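Local coordinates for protein LEOA (Escherichia coli, PDB 4AUR) that is a bacterial dynamin from an enterotoxigenic strain, probably binding and hydrolysing GTP through its P-loop GTPase domain, at residues A[126-129]-A[130-133]. Residues are numbered along the deposited sequence; the frame is centred on the assembly and turned at random.
Sequences MYED and LTRR
The carbonyl of Glu-128, the N-cap residue, accepts the amide N of Arg-132, with Arg-132 N to Glu-128 O at 3.0 Å and almost straight (N-H...O 168°); this bond closes the opening turn of helix 129-136. Arg-133 N to Asp-129 O, at 2.9 Å, is the next bond along the helix.

The side chain of Arg-132 then doubles back over the loop that leads into the helix. With CG beside its own backbone N and a bend at chi3 (66°), its aliphatic part runs past the Glu-128 carbonyl. The guanidinium meets Met-126 O with its edge: Arg-132 NH1 donates to Met-126 O at 3.3 Å, the oxygen close to the guanidinium plane and the nitrogen in the carbonyl plane. A salt bridge from Arg-132 NH1 to Asp-165 and a weak bond from Trp-161 NE1 to Met-126 O together join this segment to helix 156-165. Asp-129 OD1 stands 4.6 Å from Arg-132 NE, but it sits off the plane of the guanidinium and no N-H points at it, leaving at most a loose electrostatic attraction.

The side chains of Glu-128 and Thr-131 pass each other at a slant, Glu-128 CB to Thr-131 CG2 4.1 Å, and Thr-131 OG1 is hydrogen-bonded to Val-125 O.

What results is a helix N-terminus with its entry loop pinned by an arginine from the first turn, within the dynamin-type GTPase domain.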
HETATM    1  N   MSE A 126      11.185 -22.073  44.734  1.00 42.56           N
HETATM    2  CA  MSE A 126      10.277 -21.572  43.729  1.00 42.68           C
HETATM    3  C   MSE A 126      10.502 -20.096  43.533  1.00 46.57           C
HETATM    4  O   MSE A 126      10.125 -19.528  42.500  1.00 47.95           O
HETATM    5  CB  MSE A 126       8.863 -21.877  44.184  1.00 42.89           C
HETATM    6  CG  MSE A 126       8.641 -23.384  44.310  1.00 42.67           C
HETATM    7 SE   MSE A 126       6.729 -23.772  44.122  0.62 43.44          SE
HETATM    8  CE  MSE A 126       6.045 -22.384  45.332  1.00 41.70           C
ATOM      9  N   TYR A 127      11.139 -19.458  44.511  1.00 47.23           N
ATOM     10  CA  TYR A 127      11.392 -18.028  44.449  1.00 49.93           C
ATOM     11  C   TYR A 127      12.860 -17.688  44.206  1.00 43.77           C
ATOM     12  O   TYR A 127      13.269 -16.574  44.446  1.00 41.83           O
ATOM     13  CB  TYR A 127      10.869 -17.357  45.742  1.00 56.76           C
ATOM     14  CG  TYR A 127       9.371 -17.571  46.014  1.00 65.73           C
ATOM     15  CD1 TYR A 127       8.449 -17.693  44.959  1.00 69.79           C
ATOM     16  CD2 TYR A 127       8.881 -17.654  47.325  1.00 73.87           C
ATOM     17  CE1 TYR A 127       7.097 -17.888  45.196  1.00 77.28           C
ATOM     18  CE2 TYR A 127       7.526 -17.848  47.574  1.00 78.81           C
ATOM     19  CZ  TYR A 127       6.637 -17.966  46.500  1.00 82.41           C
ATOM     20  OH  TYR A 127       5.290 -18.158  46.713  1.00 83.38           O
ATOM     21  N   GLU A 128      13.642 -18.654  43.733  1.00 41.03           N
ATOM     22  CA  GLU A 128      15.037 -18.430  43.388  1.00 39.38           C
ATOM     23  C   GLU A 128      15.134 -18.098  41.897  1.00 36.32           C
ATOM     24  O   GLU A 128      14.778 -18.904  41.055  1.00 33.30           O
ATOM     25  CB  GLU A 128      15.882 -19.676  43.667  1.00 43.28           C
ATOM     26  CG  GLU A 128      16.067 -20.049  45.136  1.00 47.50           C
ATOM     27  CD  GLU A 128      16.899 -21.335  45.356  1.00 52.51           C
ATOM     28  OE1 GLU A 128      17.227 -22.070  44.375  1.00 48.30           O
ATOM     29  OE2 GLU A 128      17.238 -21.610  46.537  1.00 55.82           O
ATOM     30  N   ASP A 129      15.649 -16.918  41.571  1.00 34.61           N
ATOM     31  CA  ASP A 129      15.753 -16.495  40.194  1.00 31.76           C
ATOM     32  C   ASP A 129      16.454 -17.545  39.374  1.00 30.78           C
ATOM     33  O   ASP A 129      16.102 -17.760  38.221  1.00 32.52           O
ATOM     34  CB  ASP A 129      16.478 -15.163  40.083  1.00 32.20           C
ATOM     35  CG  ASP A 129      15.706 -14.019  40.723  1.00 33.07           C
ATOM     36  OD1 ASP A 129      14.473 -13.915  40.522  1.00 37.06           O
ATOM     37  OD2 ASP A 129      16.337 -13.210  41.423  1.00 33.57           O
ATOM     38  N   LEU A 130      17.415 -18.245  39.961  1.00 29.21           N
ATOM     39  CA  LEU A 130      18.136 -19.265  39.203  1.00 28.58           C
ATOM     40  C   LEU A 130      17.261 -20.428  38.758  1.00 27.43           C
ATOM     41  O   LEU A 130      17.183 -20.720  37.582  1.00 27.88           O
ATOM     42  CB  LEU A 130      19.314 -19.781  39.986  1.00 29.71           C
ATOM     43  CG  LEU A 130      20.127 -20.891  39.351  1.00 31.26           C
ATOM     44  CD1 LEU A 130      21.153 -20.298  38.409  1.00 33.12           C
ATOM     45  CD2 LEU A 130      20.796 -21.686  40.460  1.00 31.75           C
ATOM     46  N   THR A 131      16.585 -21.086  39.678  1.00 27.67           N
ATOM     47  CA  THR A 131      15.816 -22.273  39.315  1.00 28.03           C
ATOM     48  C   THR A 131      14.612 -21.879  38.446  1.00 27.74           C
ATOM     49  O   THR A 131      14.140 -22.647  37.582  1.00 25.89           O
ATOM     50  CB  THR A 131      15.348 -23.066  40.551  1.00 28.67           C
ATOM     51  OG1 THR A 131      14.266 -22.389  41.143  1.00 30.08           O
ATOM     52  CG2 THR A 131      16.430 -23.177  41.587  1.00 30.34           C
ATOM     53  N   ARG A 132      14.134 -20.663  38.661  1.00 28.00           N
ATOM     54  CA  ARG A 132      13.116 -20.079  37.802  1.00 28.76           C
ATOM     55  C   ARG A 132      13.624 -19.884  36.358  1.00 28.95           C
ATOM     56  O   ARG A 132      12.934 -20.232  35.382  1.00 27.82           O
ATOM     57  CB  ARG A 132      12.653 -18.752  38.401  1.00 30.91           C
ATOM     58  CG  ARG A 132      11.896 -18.862  39.736  1.00 30.53           C
ATOM     59  CD  ARG A 132      11.768 -17.492  40.393  1.00 31.72           C
ATOM     60  NE  ARG A 132      10.925 -16.615  39.580  1.00 32.50           N
ATOM     61  CZ  ARG A 132       9.616 -16.444  39.748  1.00 31.83           C
ATOM     62  NH1 ARG A 132       8.971 -17.056  40.732  1.00 33.14           N
ATOM     63  NH2 ARG A 132       8.953 -15.666  38.915  1.00 30.36           N
ATOM     64  N   ARG A 133      14.833 -19.341  36.208  1.00 29.19           N
ATOM     65  CA  ARG A 133      15.421 -19.190  34.868  1.00 27.87           C
ATOM     66  C   ARG A 133      15.633 -20.544  34.163  1.00 27.47           C
ATOM     67  O   ARG A 133      15.392 -20.670  32.979  1.00 27.06           O
ATOM     68  CB  ARG A 133      16.724 -18.437  34.965  1.00 28.59           C
ATOM     69  CG  ARG A 133      17.328 -17.937  33.651  1.00 30.44           C
ATOM     70  CD  ARG A 133      18.682 -17.269  33.867  1.00 30.52           C
ATOM     71  NE  ARG A 133      18.757 -16.720  35.227  1.00 33.31           N
ATOM     72  CZ  ARG A 133      19.822 -16.760  36.021  1.00 34.01           C
ATOM     73  NH1 ARG A 133      20.969 -17.282  35.610  1.00 35.34           N
ATOM     74  NH2 ARG A 133      19.738 -16.256  37.242  1.00 36.78           N
TER